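Local coordinates for phosphoenolpyruvate--protein phosphotransferase (Escherichia coli, PDB 5T12), which probably transfers the phosphoryl group of phosphoenolpyruvate to the carrier protein NPr in the nitrogen-metabolic phosphotransferase system, this chain being its EIN (Enzyme I N-terminal) phosphotransfer domain, at residues P9-T21 with N148-E160. The protein carries 1 engineered substitution. Sequence-based numbering, arbitrary orientation.
Sequences PGVAIAEGWQDAT and NAWPERFILVADE
One face of the Trp17 indole receives Trp150 and Pro151; Asp19 N lies over the opposite face, offset toward the rim. Trp150 brings its edge to the six-membered ring in an offset edge-to-face pair, planes at 70°, with CD1 of Trp150 3.3 Å from CH2 of Trp17; CD of Pro151 sits 4.0 Å from the centroid of the Trp17 five-membered ring, a CH-pi contact. Trp17 turns its own edge to the face of Phe154, centroids 5.1 Å apart; Pro151 O lies in plane at the Phe154 edge. CG of Trp17 stands anti to the backbone N (chi1 -171°), which lays the indole alongside Phe154. The Glu15 side chain crosses that of Pro151 at about a right angle and sets OE1 3.5 Å from CB of Pro151. The two backbones pair as parallel neighbours in the mixed sheet of the alpha/beta subdomain, with the mostly helical subdomain inserted between them in sequence. Ile155 N donates to Glu15 O (2.9 Å), Trp17 N to Ile155 O (3.0 Å) and Val157 N to Trp17 O (3.1 Å). Strand 11-18 meets strand 214-218 along its other edge. Toward residue 14 the strands diverge, and CG1 of Ile155 packs 3.7 Å from CB of Ala14.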
loop_
_atom_site.group_PDB
_atom_site.type_symbol
_atom_site.label_atom_id
_atom_site.label_comp_id
_atom_site.label_asym_id
_atom_site.label_seq_id
_atom_site.Cartn_x
_atom_site.Cartn_y
_atom_site.Cartn_z
ATOM N N PRO A 9 -13.046 -10.638 -1.084
ATOM C CA PRO A 9 -14.373 -10.600 -0.461
ATOM C C PRO A 9 -14.461 -9.543 0.627
ATOM O O PRO A 9 -13.460 -9.030 1.129
ATOM C CB PRO A 9 -14.529 -12.009 0.121
ATOM C CG PRO A 9 -13.126 -12.451 0.389
ATOM C CD PRO A 9 -12.291 -11.848 -0.710
ATOM N N GLY A 10 -15.699 -9.224 0.991
ATOM C CA GLY A 10 -15.985 -8.268 2.038
ATOM C C GLY A 10 -16.935 -7.187 1.584
ATOM O O GLY A 10 -17.269 -7.058 0.395
ATOM N N VAL A 11 -17.394 -6.403 2.553
ATOM C CA VAL A 11 -18.254 -5.250 2.326
ATOM C C VAL A 11 -17.698 -4.080 3.126
ATOM O O VAL A 11 -17.227 -4.258 4.255
ATOM C CB VAL A 11 -19.722 -5.530 2.721
ATOM C CG1 VAL A 11 -20.605 -4.327 2.419
ATOM C CG2 VAL A 11 -20.248 -6.766 2.006
ATOM N N ALA A 12 -17.742 -2.887 2.537
ATOM C CA ALA A 12 -17.268 -1.688 3.211
ATOM C C ALA A 12 -18.007 -0.479 2.659
ATOM O O ALA A 12 -18.421 -0.461 1.498
ATOM C CB ALA A 12 -15.755 -1.504 3.042
ATOM N N ILE A 13 -18.175 0.530 3.511
ATOM C CA ILE A 13 -18.772 1.802 3.126
ATOM C C ILE A 13 -17.896 2.919 3.677
ATOM O O ILE A 13 -17.566 2.924 4.868
ATOM C CB ILE A 13 -20.226 1.933 3.625
ATOM C CG1 ILE A 13 -20.802 3.300 3.248
ATOM C CG2 ILE A 13 -20.321 1.686 5.130
ATOM C CD1 ILE A 13 -22.270 3.456 3.575
ATOM N N ALA A 14 -17.505 3.847 2.808
ATOM C CA ALA A 14 -16.603 4.922 3.198
ATOM C C ALA A 14 -16.529 5.941 2.073
ATOM O O ALA A 14 -16.972 5.689 0.949
ATOM C CB ALA A 14 -15.201 4.396 3.529
ATOM N N GLU A 15 -15.956 7.096 2.398
ATOM C CA GLU A 15 -15.696 8.123 1.399
ATOM C C GLU A 15 -14.615 7.655 0.432
ATOM O O GLU A 15 -13.630 7.029 0.832
ATOM C CB GLU A 15 -15.275 9.422 2.089
ATOM C CG GLU A 15 -14.344 10.315 1.284
ATOM C CD GLU A 15 -13.679 11.377 2.140
ATOM O OE1 GLU A 15 -13.964 11.424 3.355
ATOM O OE2 GLU A 15 -12.869 12.161 1.603
ATOM N N GLY A 16 -14.807 7.950 -0.852
ATOM C CA GLY A 16 -13.798 7.620 -1.846
ATOM C C GLY A 16 -12.613 8.572 -1.763
ATOM O O GLY A 16 -12.764 9.769 -1.520
ATOM N N TRP A 17 -11.419 8.019 -1.967
ATOM C CA TRP A 17 -10.185 8.793 -1.875
ATOM C C TRP A 17 -9.253 8.385 -3.004
ATOM O O TRP A 17 -8.830 7.227 -3.074
ATOM C CB TRP A 17 -9.506 8.590 -0.515
ATOM C CG TRP A 17 -8.346 9.512 -0.279
ATOM C CD1 TRP A 17 -8.405 10.844 0.010
ATOM C CD2 TRP A 17 -6.954 9.169 -0.306
ATOM N NE1 TRP A 17 -7.138 11.353 0.160
ATOM C CE2 TRP A 17 -6.229 10.345 -0.028
ATOM C CE3 TRP A 17 -6.252 7.983 -0.540
ATOM C CZ2 TRP A 17 -4.836 10.369 0.024
ATOM C CZ3 TRP A 17 -4.870 8.009 -0.488
ATOM C CH2 TRP A 17 -4.177 9.194 -0.210
ATOM N N GLN A 18 -8.937 9.332 -3.882
ATOM C CA GLN A 18 -7.988 9.122 -4.967
ATOM C C GLN A 18 -6.658 9.769 -4.608
ATOM O O GLN A 18 -6.613 10.956 -4.265
ATOM C CB GLN A 18 -8.509 9.705 -6.280
ATOM C CG GLN A 18 -7.520 9.596 -7.437
ATOM C CD GLN A 18 -7.800 10.591 -8.547
ATOM O OE1 GLN A 18 -8.369 11.658 -8.312
ATOM N NE2 GLN A 18 -7.399 10.247 -9.766
ATOM N N ASP A 19 -5.581 8.989 -4.690
ATOM C CA ASP A 19 -4.232 9.504 -4.471
ATOM C C ASP A 19 -3.585 9.723 -5.835
ATOM O O ASP A 19 -2.833 8.892 -6.344
ATOM C CB ASP A 19 -3.417 8.549 -3.607
ATOM C CG ASP A 19 -2.008 9.049 -3.361
ATOM O OD1 ASP A 19 -1.828 10.277 -3.222
ATOM O OD2 ASP A 19 -1.079 8.215 -3.314
ATOM N N ALA A 20 -3.896 10.871 -6.434
ATOM C CA ALA A 20 -3.343 11.245 -7.727
ATOM C C ALA A 20 -1.982 11.919 -7.617
ATOM O O ALA A 20 -1.578 12.626 -8.548
ATOM C CB ALA A 20 -4.320 12.155 -8.476
ATOM N N THR A 21 -1.273 11.721 -6.511
ATOM C CA THR A 21 0.041 12.308 -6.305
ATOM C C THR A 21 1.134 11.277 -6.569
ATOM O O THR A 21 0.897 10.066 -6.557
ATOM C CB THR A 21 0.176 12.859 -4.882
ATOM O OG1 THR A 21 0.476 11.788 -3.978
ATOM C CG2 THR A 21 -1.121 13.529 -4.448
ATOM N N ASN A 148 -1.446 13.170 7.898
ATOM C CA ASN A 148 -2.762 12.566 8.065
ATOM C C ASN A 148 -3.755 13.140 7.057
ATOM O O ASN A 148 -4.917 13.383 7.381
ATOM C CB ASN A 148 -3.274 12.766 9.497
ATOM C CG ASN A 148 -3.527 14.226 9.834
ATOM O OD1 ASN A 148 -4.664 14.626 10.084
ATOM N ND2 ASN A 148 -2.467 15.027 9.851
ATOM N N ALA A 149 -3.287 13.343 5.824
ATOM C CA ALA A 149 -4.139 13.847 4.752
ATOM C C ALA A 149 -5.231 12.866 4.349
ATOM O O ALA A 149 -6.051 13.202 3.488
ATOM C CB ALA A 149 -3.289 14.201 3.531
ATOM N N TRP A 150 -5.261 11.674 4.938
ATOM C CA TRP A 150 -6.282 10.686 4.641
ATOM C C TRP A 150 -7.543 10.957 5.458
ATOM O O TRP A 150 -7.475 11.527 6.550
ATOM C CB TRP A 150 -5.772 9.283 4.950
ATOM C CG TRP A 150 -4.426 8.976 4.372
ATOM C CD1 TRP A 150 -4.133 8.741 3.063
ATOM C CD2 TRP A 150 -3.192 8.849 5.090
ATOM N NE1 TRP A 150 -2.792 8.486 2.917
ATOM C CE2 TRP A 150 -2.192 8.544 4.147
ATOM C CE3 TRP A 150 -2.836 8.966 6.437
ATOM C CZ2 TRP A 150 -0.858 8.356 4.508
ATOM C CZ3 TRP A 150 -1.513 8.780 6.792
ATOM C CH2 TRP A 150 -0.539 8.478 5.831
ATOM N N PRO A 151 -8.707 10.560 4.949
ATOM C CA PRO A 151 -9.920 10.593 5.771
ATOM C C PRO A 151 -9.816 9.595 6.915
ATOM O O PRO A 151 -8.926 8.746 6.958
ATOM C CB PRO A 151 -11.033 10.209 4.789
ATOM C CG PRO A 151 -10.447 10.440 3.424
ATOM C CD PRO A 151 -8.986 10.151 3.563
ATOM N N GLU A 152 -10.751 9.713 7.861
ATOM C CA GLU A 152 -10.770 8.784 8.987
ATOM C C GLU A 152 -10.951 7.350 8.506
ATOM O O GLU A 152 -10.284 6.430 8.994
ATOM C CB GLU A 152 -11.873 9.171 9.970
ATOM C CG GLU A 152 -11.770 8.480 11.318
ATOM C CD GLU A 152 -12.868 8.902 12.271
ATOM O OE1 GLU A 152 -14.055 8.679 11.951
ATOM O OE2 GLU A 152 -12.547 9.466 13.339
ATOM N N ARG A 153 -11.853 7.143 7.551
ATOM C CA ARG A 153 -11.989 5.892 6.821
ATOM C C ARG A 153 -12.204 6.235 5.356
ATOM O O ARG A 153 -12.898 7.205 5.042
ATOM C CB ARG A 153 -13.161 5.048 7.341
ATOM C CG ARG A 153 -13.024 4.582 8.780
ATOM C CD ARG A 153 -11.895 3.578 8.934
ATOM N NE ARG A 153 -12.018 2.816 10.173
ATOM C CZ ARG A 153 -11.533 3.210 11.345
ATOM N NH1 ARG A 153 -10.886 4.364 11.444
ATOM N NH2 ARG A 153 -11.694 2.450 12.419
ATOM N N PHE A 154 -11.601 5.457 4.459
ATOM C CA PHE A 154 -11.750 5.742 3.040
ATOM C C PHE A 154 -11.658 4.460 2.228
ATOM O O PHE A 154 -11.127 3.443 2.682
ATOM C CB PHE A 154 -10.707 6.759 2.548
ATOM C CG PHE A 154 -9.281 6.292 2.677
ATOM C CD1 PHE A 154 -8.556 6.551 3.827
ATOM C CD2 PHE A 154 -8.658 5.618 1.636
ATOM C CE1 PHE A 154 -7.243 6.133 3.945
ATOM C CE2 PHE A 154 -7.346 5.197 1.750
ATOM C CZ PHE A 154 -6.638 5.456 2.905
ATOM N N ILE A 155 -12.197 4.531 1.014
ATOM C CA ILE A 155 -12.071 3.481 0.011
ATOM C C ILE A 155 -11.146 4.003 -1.078
ATOM O O ILE A 155 -11.433 5.031 -1.704
ATOM C CB ILE A 155 -13.435 3.079 -0.570
ATOM C CG1 ILE A 155 -14.312 2.452 0.516
ATOM C CG2 ILE A 155 -13.254 2.130 -1.748
ATOM C CD1 ILE A 155 -15.753 2.251 0.098
ATOM N N LEU A 156 -10.036 3.304 -1.300
ATOM C CA LEU A 156 -9.079 3.720 -2.316
ATOM C C LEU A 156 -9.682 3.540 -3.703
ATOM O O LEU A 156 -10.131 2.445 -4.056
ATOM C CB LEU A 156 -7.785 2.920 -2.188
ATOM C CG LEU A 156 -6.758 3.128 -3.305
ATOM C CD1 LEU A 156 -6.241 4.560 -3.314
ATOM C CD2 LEU A 156 -5.610 2.137 -3.176
ATOM N N VAL A 157 -9.701 4.616 -4.485
ATOM C CA VAL A 157 -10.098 4.573 -5.886
ATOM C C VAL A 157 -8.881 4.926 -6.726
ATOM O O VAL A 157 -8.188 5.913 -6.447
ATOM C CB VAL A 157 -11.277 5.519 -6.179
ATOM C CG1 VAL A 157 -12.557 4.964 -5.578
ATOM C CG2 VAL A 157 -11.002 6.915 -5.638
ATOM N N ALA A 158 -8.611 4.112 -7.743
ATOM C CA ALA A 158 -7.425 4.305 -8.561
ATOM C C ALA A 158 -7.604 3.569 -9.877
ATOM O O ALA A 158 -8.472 2.703 -10.016
ATOM C CB ALA A 158 -6.161 3.823 -7.840
ATOM N N ASP A 159 -6.766 3.935 -10.846
ATOM C CA ASP A 159 -6.778 3.269 -12.141
ATOM C C ASP A 159 -5.941 1.998 -12.136
ATOM O O ASP A 159 -6.272 1.042 -12.844
ATOM C CB ASP A 159 -6.276 4.226 -13.222
ATOM C CG ASP A 159 -4.930 4.830 -12.878
ATOM O OD1 ASP A 159 -4.583 4.862 -11.679
ATOM O OD2 ASP A 159 -4.218 5.269 -13.804
ATOM N N GLU A 160 -4.864 1.968 -11.353
ATOM C CA GLU A 160 -4.002 0.802 -11.232
ATOM C C GLU A 160 -3.713 0.540 -9.760
ATOM O O GLU A 160 -3.754 1.455 -8.933
ATOM C CB GLU A 160 -2.679 0.990 -11.992
ATOM C CG GLU A 160 -2.832 1.231 -13.488
ATOM C CD GLU A 160 -2.735 -0.044 -14.305
ATOM O OE1 GLU A 160 -2.691 -1.138 -13.703
ATOM O OE2 GLU A 160 -2.695 0.050 -15.550
HETATM O O HOH W 1 -15.306 7.530 5.357
#